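Local coordinates for tail fiber protein (PDB 6CL6), which is the receptor-binding tail fiber of the R2 pyocin, a contractile injection system, and probably recognises the surface of target bacteria, at residues Gly65-Met77 and Ser87-Tyr100. Sequence-based numbering, arbitrary orientation.
Sequences GPVAGRYFYIQSM and SQIATSYNATSEMY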
ATOM      1  N   GLY A  65     -61.974  25.496  -5.857  1.00 10.47           N
ATOM      2  CA  GLY A  65     -61.720  24.337  -5.066  1.00 12.29           C
ATOM      3  C   GLY A  65     -60.234  23.979  -5.070  1.00 11.58           C
ATOM      4  O   GLY A  65     -59.412  24.672  -5.661  1.00 15.00           O
ATOM      5  N   PRO A  66     -59.885  22.857  -4.398  1.00  8.63           N
ATOM      6  CA  PRO A  66     -58.459  22.556  -4.173  1.00 12.22           C
ATOM      7  C   PRO A  66     -57.706  21.983  -5.368  1.00 23.12           C
ATOM      8  O   PRO A  66     -56.487  22.167  -5.473  1.00 15.34           O
ATOM      9  CB  PRO A  66     -58.490  21.563  -3.006  1.00 15.93           C
ATOM     10  CG  PRO A  66     -59.857  20.896  -3.133  1.00 11.99           C
ATOM     11  CD  PRO A  66     -60.776  21.963  -3.657  1.00 17.71           C
ATOM     12  N   VAL A  67     -58.385  21.285  -6.272  1.00 10.97           N
ATOM     13  CA  VAL A  67     -57.700  20.643  -7.404  1.00 11.00           C
ATOM     14  C   VAL A  67     -58.462  20.933  -8.693  1.00 17.96           C
ATOM     15  O   VAL A  67     -59.540  20.370  -8.930  1.00 13.68           O
ATOM     16  CB  VAL A  67     -57.513  19.137  -7.216  1.00 15.89           C
ATOM     17  CG1 VAL A  67     -56.683  18.596  -8.379  1.00 17.31           C
ATOM     18  CG2 VAL A  67     -56.859  18.804  -5.917  1.00 16.54           C
ATOM     19  N   ALA A  68     -57.885  21.787  -9.541  1.00 17.68           N
ATOM     20  CA  ALA A  68     -58.569  22.215 -10.748  1.00 30.85           C
ATOM     21  C   ALA A  68     -58.943  21.026 -11.631  1.00 12.03           C
ATOM     22  O   ALA A  68     -58.149  20.092 -11.842  1.00 12.16           O
ATOM     23  CB  ALA A  68     -57.684  23.192 -11.522  1.00 26.75           C
ATOM     24  N   GLY A  69     -60.165  21.080 -12.157  1.00  9.78           N
ATOM     25  CA  GLY A  69     -60.702  19.994 -12.943  1.00 20.39           C
ATOM     26  C   GLY A  69     -61.374  18.884 -12.180  1.00 23.61           C
ATOM     27  O   GLY A  69     -61.923  17.982 -12.817  1.00 19.40           O
ATOM     28  N   ARG A  70     -61.371  18.911 -10.838  1.00 11.26           N
ATOM     29  CA  ARG A  70     -61.932  17.803 -10.059  1.00  9.99           C
ATOM     30  C   ARG A  70     -63.061  18.271  -9.142  1.00 11.71           C
ATOM     31  O   ARG A  70     -63.004  19.384  -8.580  1.00 14.62           O
ATOM     32  CB  ARG A  70     -60.865  17.128  -9.212  1.00 14.85           C
ATOM     33  CG  ARG A  70     -59.941  16.258 -10.083  1.00 18.39           C
ATOM     34  CD  ARG A  70     -58.932  15.545  -9.232  1.00 20.27           C
ATOM     35  NE  ARG A  70     -59.545  14.574  -8.332  1.00 16.64           N
ATOM     36  CZ  ARG A  70     -58.889  13.967  -7.370  1.00 23.71           C
ATOM     37  NH1 ARG A  70     -57.602  14.229  -7.189  1.00 27.45           N
ATOM     38  NH2 ARG A  70     -59.505  13.089  -6.599  1.00 23.75           N
ATOM     39  N   TYR A  71     -64.069  17.415  -9.014  1.00  8.26           N
ATOM     40  CA  TYR A  71     -65.122  17.645  -8.049  1.00  8.66           C
ATOM     41  C   TYR A  71     -64.654  17.366  -6.619  1.00 13.15           C
ATOM     42  O   TYR A  71     -63.963  16.384  -6.350  1.00 11.13           O
ATOM     43  CB  TYR A  71     -66.332  16.770  -8.352  1.00  8.10           C
ATOM     44  CG  TYR A  71     -67.121  17.225  -9.569  1.00 14.47           C
ATOM     45  CD1 TYR A  71     -68.111  18.191  -9.472  1.00 16.07           C
ATOM     46  CD2 TYR A  71     -66.839  16.701 -10.827  1.00 19.42           C
ATOM     47  CE1 TYR A  71     -68.797  18.631 -10.579  1.00 13.54           C
ATOM     48  CE2 TYR A  71     -67.562  17.124 -11.961  1.00 11.43           C
ATOM     49  CZ  TYR A  71     -68.532  18.084 -11.822  1.00 18.65           C
ATOM     50  OH  TYR A  71     -69.220  18.511 -12.911  1.00 21.14           O
ATOM     51  N   PHE A  72     -65.049  18.240  -5.700  1.00 12.32           N
ATOM     52  CA  PHE A  72     -64.860  18.026  -4.274  1.00  9.04           C
ATOM     53  C   PHE A  72     -66.136  18.384  -3.523  1.00  7.87           C
ATOM     54  O   PHE A  72     -66.769  19.427  -3.804  1.00 10.15           O
ATOM     55  CB  PHE A  72     -63.681  18.877  -3.708  1.00  9.05           C
ATOM     56  CG  PHE A  72     -62.331  18.288  -3.973  1.00 12.10           C
ATOM     57  CD1 PHE A  72     -61.813  18.228  -5.252  1.00 12.31           C
ATOM     58  CD2 PHE A  72     -61.604  17.706  -2.920  1.00 12.83           C
ATOM     59  CE1 PHE A  72     -60.563  17.646  -5.489  1.00 13.58           C
ATOM     60  CE2 PHE A  72     -60.359  17.125  -3.154  1.00 18.78           C
ATOM     61  CZ  PHE A  72     -59.849  17.103  -4.431  1.00 17.81           C
ATOM     62  N   TYR A  73     -66.469  17.556  -2.523  1.00  8.98           N
ATOM     63  CA  TYR A  73     -67.411  17.962  -1.486  1.00 11.35           C
ATOM     64  C   TYR A  73     -66.751  19.006  -0.613  1.00 10.98           C
ATOM     65  O   TYR A  73     -65.596  18.834  -0.193  1.00 11.12           O
ATOM     66  CB  TYR A  73     -67.822  16.780  -0.617  1.00  7.20           C
ATOM     67  CG  TYR A  73     -68.461  15.633  -1.330  1.00  9.05           C
ATOM     68  CD1 TYR A  73     -67.703  14.590  -1.830  1.00  8.83           C
ATOM     69  CD2 TYR A  73     -69.839  15.560  -1.433  1.00 11.57           C
ATOM     70  CE1 TYR A  73     -68.341  13.527  -2.466  1.00  9.55           C
ATOM     71  CE2 TYR A  73     -70.456  14.519  -2.023  1.00  7.02           C
ATOM     72  CZ  TYR A  73     -69.716  13.518  -2.547  1.00  9.43           C
ATOM     73  OH  TYR A  73     -70.398  12.469  -3.153  1.00 11.83           O
ATOM     74  N   ILE A  74     -67.450  20.106  -0.359  1.00 10.15           N
ATOM     75  CA  ILE A  74     -66.883  21.205   0.406  1.00  7.70           C
ATOM     76  C   ILE A  74     -67.818  21.484   1.552  1.00 16.47           C
ATOM     77  O   ILE A  74     -68.943  21.953   1.336  1.00 13.05           O
ATOM     78  CB  ILE A  74     -66.642  22.466  -0.449  1.00 11.37           C
ATOM     79  CG1 ILE A  74     -65.642  22.140  -1.597  1.00 10.05           C
ATOM     80  CG2 ILE A  74     -66.107  23.573   0.432  1.00  8.35           C
ATOM     81  CD1 ILE A  74     -65.108  23.328  -2.324  1.00 21.57           C
ATOM     82  N   GLN A  75     -67.359  21.184   2.762  1.00 10.87           N
ATOM     83  CA  GLN A  75     -68.056  21.592   3.979  1.00 11.77           C
ATOM     84  C   GLN A  75     -67.662  23.017   4.336  1.00 14.09           C
ATOM     85  O   GLN A  75     -66.498  23.397   4.206  1.00 16.50           O
ATOM     86  CB  GLN A  75     -67.734  20.671   5.155  1.00  9.38           C
ATOM     87  CG  GLN A  75     -67.959  19.212   4.956  1.00 15.58           C
ATOM     88  CD  GLN A  75     -67.369  18.415   6.105  1.00 24.06           C
ATOM     89  OE1 GLN A  75     -67.814  18.531   7.239  1.00 32.69           O
ATOM     90  NE2 GLN A  75     -66.328  17.638   5.815  1.00 20.28           N
ATOM     91  N   SER A  76     -68.628  23.794   4.813  1.00  8.62           N
ATOM     92  CA  SER A  76     -68.348  25.166   5.244  1.00  7.88           C
ATOM     93  C   SER A  76     -68.896  25.396   6.639  1.00  9.12           C
ATOM     94  O   SER A  76     -70.000  24.957   6.950  1.00  8.36           O
ATOM     95  CB  SER A  76     -68.970  26.182   4.301  1.00 13.91           C
ATOM     96  OG  SER A  76     -68.376  26.109   3.033  1.00 11.90           O
ATOM     97  N   MET A  77     -68.124  26.104   7.448  1.00 12.09           N
ATOM     98  CA  MET A  77     -68.508  26.550   8.777  1.00 14.30           C
ATOM     99  C   MET A  77     -68.300  28.058   8.810  1.00  7.81           C
ATOM    100  O   MET A  77     -67.278  28.552   8.333  1.00 13.82           O
ATOM    101  CB  MET A  77     -67.674  25.860   9.842  1.00 13.02           C
ATOM    102  CG  MET A  77     -67.884  24.377   9.951  1.00 15.54           C
ATOM    103  SD  MET A  77     -66.489  23.559  10.707  1.00 15.84           S
ATOM    104  CE  MET A  77     -65.345  23.503   9.352  1.00 17.16           C
ATOM    105  N   SER A  87     -64.537  28.615   7.514  1.00 12.91           N
ATOM    106  CA  SER A  87     -63.575  27.534   7.360  1.00  8.72           C
ATOM    107  C   SER A  87     -64.183  26.514   6.421  1.00 11.45           C
ATOM    108  O   SER A  87     -65.386  26.275   6.475  1.00  9.11           O
ATOM    109  CB  SER A  87     -63.276  26.916   8.725  1.00  8.49           C
ATOM    110  OG  SER A  87     -62.621  25.698   8.604  1.00 14.29           O
ATOM    111  N   GLN A  88     -63.363  25.954   5.533  1.00  9.75           N
ATOM    112  CA  GLN A  88     -63.824  24.951   4.594  1.00 10.41           C
ATOM    113  C   GLN A  88     -62.923  23.732   4.555  1.00 11.83           C
ATOM    114  O   GLN A  88     -61.689  23.831   4.606  1.00  9.01           O
ATOM    115  CB  GLN A  88     -63.944  25.531   3.173  1.00 12.23           C
ATOM    116  CG  GLN A  88     -65.068  26.509   3.034  1.00  8.20           C
ATOM    117  CD  GLN A  88     -65.221  26.955   1.598  1.00 10.33           C
ATOM    118  OE1 GLN A  88     -64.242  26.984   0.827  1.00  9.25           O
ATOM    119  NE2 GLN A  88     -66.444  27.283   1.225  1.00 10.95           N
ATOM    120  N   ILE A  89     -63.584  22.574   4.505  1.00 11.03           N
ATOM    121  CA  ILE A  89     -62.945  21.275   4.370  1.00  7.43           C
ATOM    122  C   ILE A  89     -63.419  20.651   3.068  1.00  9.90           C
ATOM    123  O   ILE A  89     -64.628  20.491   2.862  1.00 12.59           O
ATOM    124  CB  ILE A  89     -63.293  20.336   5.544  1.00 10.97           C
ATOM    125  CG1 ILE A  89     -62.840  20.930   6.861  1.00 14.98           C
ATOM    126  CG2 ILE A  89     -62.712  18.950   5.283  1.00 11.13           C
ATOM    127  CD1 ILE A  89     -63.448  20.286   8.049  1.00 11.05           C
ATOM    128  N   ALA A  90     -62.478  20.265   2.219  1.00 13.68           N
ATOM    129  CA  ALA A  90     -62.771  19.684   0.918  1.00 11.56           C
ATOM    130  C   ALA A  90     -62.330  18.229   0.913  1.00 13.19           C
ATOM    131  O   ALA A  90     -61.194  17.913   1.316  1.00 12.02           O
ATOM    132  CB  ALA A  90     -62.090  20.480  -0.199  1.00 11.43           C
ATOM    133  N   THR A  91     -63.217  17.348   0.459  1.00  9.25           N
ATOM    134  CA  THR A  91     -62.905  15.937   0.308  1.00  7.59           C
ATOM    135  C   THR A  91     -63.281  15.507  -1.103  1.00 20.61           C
ATOM    136  O   THR A  91     -64.236  16.017  -1.687  1.00 10.02           O
ATOM    137  CB  THR A  91     -63.622  15.087   1.342  1.00 11.37           C
ATOM    138  OG1 THR A  91     -65.029  15.404   1.325  1.00  8.08           O
ATOM    139  CG2 THR A  91     -63.051  15.389   2.729  1.00 11.88           C
ATOM    140  N   SER A  92     -62.504  14.573  -1.648  1.00 10.77           N
ATOM    141  CA  SER A  92     -62.599  14.241  -3.056  1.00 10.57           C
ATOM    142  C   SER A  92     -63.897  13.527  -3.364  1.00  9.61           C
ATOM    143  O   SER A  92     -64.436  12.769  -2.556  1.00 12.36           O
ATOM    144  CB  SER A  92     -61.396  13.367  -3.470  1.00 16.45           C
ATOM    145  OG  SER A  92     -61.267  12.252  -2.578  1.00 12.82           O
ATOM    146  N   TYR A  93     -64.363  13.717  -4.594  1.00 10.13           N
ATOM    147  CA  TYR A  93     -65.568  13.058  -5.105  1.00  9.29           C
ATOM    148  C   TYR A  93     -65.299  11.725  -5.804  1.00  9.18           C
ATOM    149  O   TYR A  93     -66.216  10.901  -5.917  1.00 10.72           O
ATOM    150  CB  TYR A  93     -66.257  14.000  -6.074  1.00  9.37           C
ATOM    151  CG  TYR A  93     -67.540  13.544  -6.707  1.00 12.00           C
ATOM    152  CD1 TYR A  93     -68.690  13.347  -5.959  1.00  9.53           C
ATOM    153  CD2 TYR A  93     -67.617  13.362  -8.078  1.00 17.47           C
ATOM    154  CE1 TYR A  93     -69.869  12.943  -6.557  1.00  7.38           C
ATOM    155  CE2 TYR A  93     -68.796  12.954  -8.695  1.00 18.56           C
ATOM    156  CZ  TYR A  93     -69.910  12.749  -7.933  1.00 14.70           C
ATOM    157  OH  TYR A  93     -71.068  12.357  -8.559  1.00 14.27           O
ATOM    158  N   ASN A  94     -64.083  11.497  -6.305  1.00 14.50           N
ATOM    159  CA  ASN A  94     -63.789  10.301  -7.072  1.00 14.35           C
ATOM    160  C   ASN A  94     -62.279  10.176  -7.256  1.00 12.17           C
ATOM    161  O   ASN A  94     -61.522  11.049  -6.859  1.00 15.26           O
ATOM    162  CB  ASN A  94     -64.490  10.375  -8.437  1.00 18.04           C
ATOM    163  CG  ASN A  94     -63.908  11.445  -9.328  1.00 15.65           C
ATOM    164  OD1 ASN A  94     -63.944  12.625  -9.021  1.00 20.13           O
ATOM    165  ND2 ASN A  94     -63.353  11.029 -10.466  1.00 16.39           N
ATOM    166  N   ALA A  95     -61.864   9.045  -7.836  1.00 11.67           N
ATOM    167  CA  ALA A  95     -60.526   8.813  -8.359  1.00 10.78           C
ATOM    168  C   ALA A  95     -59.492   8.559  -7.280  1.00 25.73           C
ATOM    169  O   ALA A  95     -58.731   7.583  -7.382  1.00 13.50           O
ATOM    170  CB  ALA A  95     -60.078   9.974  -9.250  1.00 17.48           C
ATOM    171  N   THR A  96     -59.422   9.445  -6.279  1.00 11.55           N
ATOM    172  CA  THR A  96     -58.514   9.275  -5.144  1.00 10.33           C
ATOM    173  C   THR A  96     -59.239   9.700  -3.871  1.00 20.86           C
ATOM    174  O   THR A  96     -60.323  10.296  -3.926  1.00 21.42           O
ATOM    175  CB  THR A  96     -57.244  10.124  -5.294  1.00 19.07           C
ATOM    176  OG1 THR A  96     -57.605  11.503  -5.242  1.00 17.51           O
ATOM    177  CG2 THR A  96     -56.534   9.872  -6.621  1.00 22.89           C
ATOM    178  N   SER A  97     -58.624   9.418  -2.718  1.00 10.15           N
ATOM    179  CA  SER A  97     -59.151   9.796  -1.398  1.00  9.45           C
ATOM    180  C   SER A  97     -58.254  10.893  -0.845  1.00 16.84           C
ATOM    181  O   SER A  97     -57.155  10.612  -0.344  1.00 12.87           O
ATOM    182  CB  SER A  97     -59.161   8.596  -0.428  1.00 10.07           C
ATOM    183  OG  SER A  97     -60.017   7.559  -0.900  1.00 14.30           O
ATOM    184  N   GLU A  98     -58.710  12.145  -0.967  1.00 13.92           N
ATOM    185  CA  GLU A  98     -57.933  13.312  -0.594  1.00  8.27           C
ATOM    186  C   GLU A  98     -58.762  14.286   0.227  1.00 17.29           C
ATOM    187  O   GLU A  98     -59.977  14.379   0.059  1.00 13.69           O
ATOM    188  CB  GLU A  98     -57.420  14.064  -1.821  1.00 11.48           C
ATOM    189  CG  GLU A  98     -56.418  13.297  -2.611  1.00 13.04           C
ATOM    190  CD  GLU A  98     -56.018  13.968  -3.908  1.00 18.22           C
ATOM    191  OE1 GLU A  98     -55.957  15.215  -3.973  1.00 23.79           O
ATOM    192  OE2 GLU A  98     -55.795  13.222  -4.880  1.00 23.86           O
ATOM    193  N   MET A  99     -58.065  15.058   1.071  1.00 19.24           N
ATOM    194  CA  MET A  99     -58.688  16.101   1.900  1.00 18.04           C
ATOM    195  C   MET A  99     -57.825  17.348   1.930  1.00 20.07           C
ATOM    196  O   MET A  99     -56.586  17.260   2.004  1.00 12.91           O
ATOM    197  CB  MET A  99     -58.885  15.608   3.342  1.00  8.83           C
ATOM    198  CG  MET A  99     -59.497  16.633   4.293  1.00 10.58           C
ATOM    199  SD  MET A  99     -59.555  16.090   6.032  1.00 12.01           S
ATOM    200  CE  MET A  99     -60.719  14.751   5.903  1.00 23.02           C
ATOM    201  N   TYR A 100     -58.497  18.504   1.909  1.00  7.46           N
ATOM    202  CA  TYR A 100     -57.894  19.822   1.971  1.00  9.33           C
ATOM    203  C   TYR A 100     -58.675  20.689   2.958  1.00 14.90           C
ATOM    204  O   TYR A 100     -59.848  20.434   3.237  1.00 11.84           O
ATOM    205  CB  TYR A 100     -57.885  20.515   0.587  1.00 11.08           C
ATOM    206  CG  TYR A 100     -57.081  19.754  -0.425  1.00 15.30           C
ATOM    207  CD1 TYR A 100     -57.614  18.629  -1.059  1.00 10.71           C
ATOM    208  CD2 TYR A 100     -55.776  20.162  -0.770  1.00 13.49           C
ATOM    209  CE1 TYR A 100     -56.875  17.910  -1.989  1.00 14.45           C
ATOM    210  CE2 TYR A 100     -55.039  19.451  -1.707  1.00 16.81           C
ATOM    211  CZ  TYR A 100     -55.599  18.317  -2.305  1.00 17.94           C
ATOM    212  OH  TYR A 100     -54.875  17.579  -3.207  1.00 14.04           O
TER
HETATM  213  O   HOH W   1     -62.418  14.206  -7.422  1.00  9.32           O
HETATM  214  O   HOH W   2     -63.745  14.919 -10.533  1.00 14.41           O
HETATM  215  O   HOH W   3     -68.410  10.597  -4.103  1.00 10.07           O
HETATM  216  O   HOH W   4     -65.621  17.578   3.007  1.00 15.33           O
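Strands 72-77 and 87-92 form an antiparallel beta hairpin, two adjacent inner strands of a five-stranded sheet, flanked by strands 57-60 and 99-104, near the N-terminal end of this trimeric fiber fragment. Their directions lie 158° apart, and hydrogen-bonded pairs (Tyr73-Thr91, Gln75-Ile89, Met77-Ser87) alternate with non-hydrogen-bonded ones (Phe72-Ser92, Ile74-Ala90, Ser76-Gln88). The loop before Phe72 folds against the turn 93-98. There the Arg70 guanidinium is gripped along its edge: NH1 donates to Glu98 OE2 at 3.1 Å in a nearly straight hydrogen bond (N-H...O 167°), part of a salt bridge, while NH2 reaches Thr96 OG1 at 2.8 Å and the backbone Asn94 O at 2.9 Å. The bend at chi3 (65°) turns the group into this turn. Its plane stands almost perpendicular to the Glu98 carboxylate, whose OE2 also accepts from Thr96 OG1 on the same face, and OE1 takes the Tyr100 hydroxyl. A water accepts from Arg70 NE and lies within hydrogen-bonding distance of Tyr71 O and Asn94 OD1. Beside this polar cluster, Pro66 wedges between two rings. Its CG lies 3.5 Å above the centre of Phe72, and its CB makes a CH-pi contact with Tyr100, 3.7 Å from the centroid; Ser92 CA makes another on the opposite face of Phe72, offset toward the rim. Tyr71, Tyr73 and Tyr93 form an aromatic cluster, with Tyr73 CE1 at the edge of the Tyr93 ring, 3.5 Å from CD1. On the face bearing Ile74 and Ala90, Gln88 NE2 donates to Ser76 OG (2.9 Å). The face carrying Thr91, Ile89 and Ser87 meets the other subunits, where Thr91 OG1 hydrogen-bonds to Ser87 OG of the second subunit. Three donor contacts on its terminal nitrogens and water at NE should restrict rotation of the Arg70 guanidinium, and the paired charges probably stabilise the carboxylate as an anion that cross-links loop and turn.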